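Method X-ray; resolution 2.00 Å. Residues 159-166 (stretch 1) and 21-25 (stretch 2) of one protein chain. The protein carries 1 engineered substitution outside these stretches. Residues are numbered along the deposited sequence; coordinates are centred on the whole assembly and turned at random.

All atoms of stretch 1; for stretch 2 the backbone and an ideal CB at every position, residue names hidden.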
# COMPACT_ATOMS: atom_id res chain seq x y z
N MET A 159 -10.07 0.04 -3.25
CA MET A 159 -9.30 0.65 -2.17
C MET A 159 -10.21 1.37 -1.19
O MET A 159 -11.31 1.83 -1.55
CB MET A 159 -8.23 1.59 -2.76
CG MET A 159 -7.15 0.87 -3.57
SD MET A 159 -5.96 2.02 -4.31
CE MET A 159 -5.26 2.77 -2.85
N ASP A 160 -9.75 1.46 0.05
CA ASP A 160 -10.52 2.02 1.16
C ASP A 160 -11.10 3.41 0.93
O ASP A 160 -12.23 3.69 1.37
CB ASP A 160 -9.69 2.02 2.43
CG ASP A 160 -9.26 0.63 2.81
OD1 ASP A 160 -8.45 0.05 2.07
OD2 ASP A 160 -9.73 0.13 3.84
N PHE A 161 -10.34 4.29 0.28
CA PHE A 161 -10.77 5.67 0.05
C PHE A 161 -12.03 5.76 -0.83
O PHE A 161 -12.73 6.78 -0.84
CB PHE A 161 -9.63 6.52 -0.55
CG PHE A 161 -9.38 6.33 -2.05
CD1 PHE A 161 -9.79 7.30 -2.96
CD2 PHE A 161 -8.70 5.22 -2.53
CE1 PHE A 161 -9.53 7.16 -4.31
CE2 PHE A 161 -8.43 5.07 -3.89
CZ PHE A 161 -8.85 6.04 -4.78
N LEU A 162 -12.33 4.69 -1.55
CA LEU A 162 -13.54 4.66 -2.38
C LEU A 162 -14.69 3.89 -1.73
O LEU A 162 -15.56 3.35 -2.41
CB LEU A 162 -13.22 4.19 -3.81
CG LEU A 162 -12.36 5.21 -4.57
CD1 LEU A 162 -11.94 4.69 -5.95
CD2 LEU A 162 -13.09 6.56 -4.73
N SER A 163 -14.70 3.86 -0.40
CA SER A 163 -15.83 3.33 0.36
C SER A 163 -17.08 4.12 0.01
O SER A 163 -17.00 5.33 -0.25
CB SER A 163 -15.58 3.47 1.85
OG SER A 163 -14.56 2.59 2.27
N ILE A 164 -18.22 3.45 -0.01
CA ILE A 164 -19.46 4.11 -0.41
C ILE A 164 -20.21 4.60 0.81
O ILE A 164 -20.60 3.81 1.68
CB ILE A 164 -20.34 3.17 -1.25
CG1 ILE A 164 -19.57 2.67 -2.49
CG2 ILE A 164 -21.64 3.85 -1.65
CD1 ILE A 164 -19.03 3.76 -3.38
N TYR A 165 -20.38 5.92 0.88
CA TYR A 165 -21.16 6.60 1.91
C TYR A 165 -22.63 6.70 1.52
O TYR A 165 -23.02 6.44 0.38
CB TYR A 165 -20.65 8.03 2.07
CG TYR A 165 -19.25 8.19 2.61
CD1 TYR A 165 -19.02 8.81 3.85
CD2 TYR A 165 -18.15 7.72 1.90
CE1 TYR A 165 -17.72 8.97 4.35
CE2 TYR A 165 -16.86 7.88 2.39
CZ TYR A 165 -16.65 8.50 3.61
OH TYR A 165 -15.36 8.64 4.08
N SER A 166 -23.45 7.12 2.48
CA SER A 166 -24.88 7.25 2.25
C SER A 166 -25.19 8.70 1.88
O SER A 166 -24.94 9.60 2.67
CB SER A 166 -25.65 6.89 3.51
OG SER A 166 -26.99 7.36 3.42
N UNK A 21 -12.20 8.98 11.15
CA UNK A 21 -13.08 7.84 10.89
C UNK A 21 -13.82 7.95 9.55
O UNK A 21 -14.96 7.50 9.41
CB UNK A 21 -14.10 7.71 12.03
N UNK A 22 -13.17 8.58 8.58
CA UNK A 22 -13.76 8.80 7.26
C UNK A 22 -12.73 8.48 6.20
O UNK A 22 -11.81 9.26 5.99
CB UNK A 22 -14.26 10.24 7.11
N UNK A 23 -12.86 7.31 5.55
CA UNK A 23 -11.86 6.86 4.58
C UNK A 23 -11.57 7.82 3.44
O UNK A 23 -10.43 7.86 3.00
CB UNK A 23 -12.31 5.53 3.98
N UNK A 24 -12.56 8.57 2.95
CA UNK A 24 -12.31 9.46 1.82
C UNK A 24 -11.22 10.50 2.12
O UNK A 24 -10.49 10.93 1.22
CB UNK A 24 -13.61 10.17 1.43
N UNK A 25 -11.11 10.90 3.38
CA UNK A 25 -10.21 12.01 3.75
C UNK A 25 -9.05 11.62 4.65
O UNK A 25 -8.51 12.45 5.37
CB UNK A 25 -11.02 13.11 4.45

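Position 21 lies beyond the reach of stretch 1. Nothing of that stretch comes within 5.5 Å of the ideal CB, and CA-to-CB points sideways. The contact sets no preference here, and many side chains would do. The residue is Leu 21, whose side chain leads away from stretch 1.

At position 22 CA-to-CB again points sideways, but the ideal CB lies 3.6 Å from Tyr 165 OH. Stretch 1 therefore offers a hydroxyl, which can both give and accept a hydrogen bond. A short polar side chain suits the site, Ser or Thr first, perhaps Asn or Asp. The residue is Ser 22. Tyr 165 OH donates to Ser 22 OG at 2.7 Å, and the serine oxygen lies at the edge of the tyrosine ring, near its plane.

Position 23 points toward stretch 1. Its ideal CB is 3.2 Å from Asp 160 O, a tight approach, and 4.1 Å from Ser 163 OG. That carbonyl already accepts bonds from Ser 163 N and Ser 163 OG. Tyr 165 OH also sits 3.2 Å from the backbone N of position 23, close enough that an N-H there might compete for it. Phi of -56 is right for proline, and a compact side chain is favoured; Ala or Ser would be plausible too. The residue is Pro 23. Its N has no hydrogen to share, so the close pair with the tyrosine is no hydrogen bond. Its ring touches both Ser 163 and Tyr 165: Pro 23 CG is 3.7 Å from Ser 163 OG, and Pro 23 CD is 4.2 Å from Tyr 165 CZ.

Position 24 uses its backbone first. Its N donates to Tyr 165 OH at 3.0 Å, nearly straight at 173°. The same hydroxyl thus accepts here and donates to Ser 22. The nearest pair of CA atoms across the stretches is this CA and Phe 161 CA, 4.5 Å apart. CA-to-CB points sideways, with the ideal CB 3.5 Å from Tyr 165 OH and 4.2 Å from Phe 161 O. A small side chain such as Ala or Ser suits this spot, and Gly could also serve. The residue is Ala 24; its CB packs 4.1 Å from Tyr 165 CE2.

Position 25 turns away from stretch 1, with nothing within 5.5 Å of its ideal CB. Many side chains would suit. The residue is Ile 25. Its N bonds back to Ser 22 O at 3.2 Å, closing the turn.

Stretch 2 21-25: LSPAI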
# COMPACT_ATOMS: atom_id res chain seq x y z
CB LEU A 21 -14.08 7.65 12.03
CG LEU A 21 -13.46 7.28 13.38
CD1 LEU A 21 -14.48 7.41 14.47
CD2 LEU A 21 -12.85 5.87 13.36
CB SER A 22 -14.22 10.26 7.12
OG SER A 22 -14.64 10.57 5.79
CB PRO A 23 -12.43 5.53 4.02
CG PRO A 23 -13.80 5.40 4.57
CD PRO A 23 -13.89 6.28 5.79
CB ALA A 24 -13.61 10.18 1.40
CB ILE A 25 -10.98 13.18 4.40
CG1 ILE A 25 -11.69 12.72 5.66
CG2 ILE A 25 -11.99 13.77 3.42
CD1 ILE A 25 -12.30 13.85 6.48
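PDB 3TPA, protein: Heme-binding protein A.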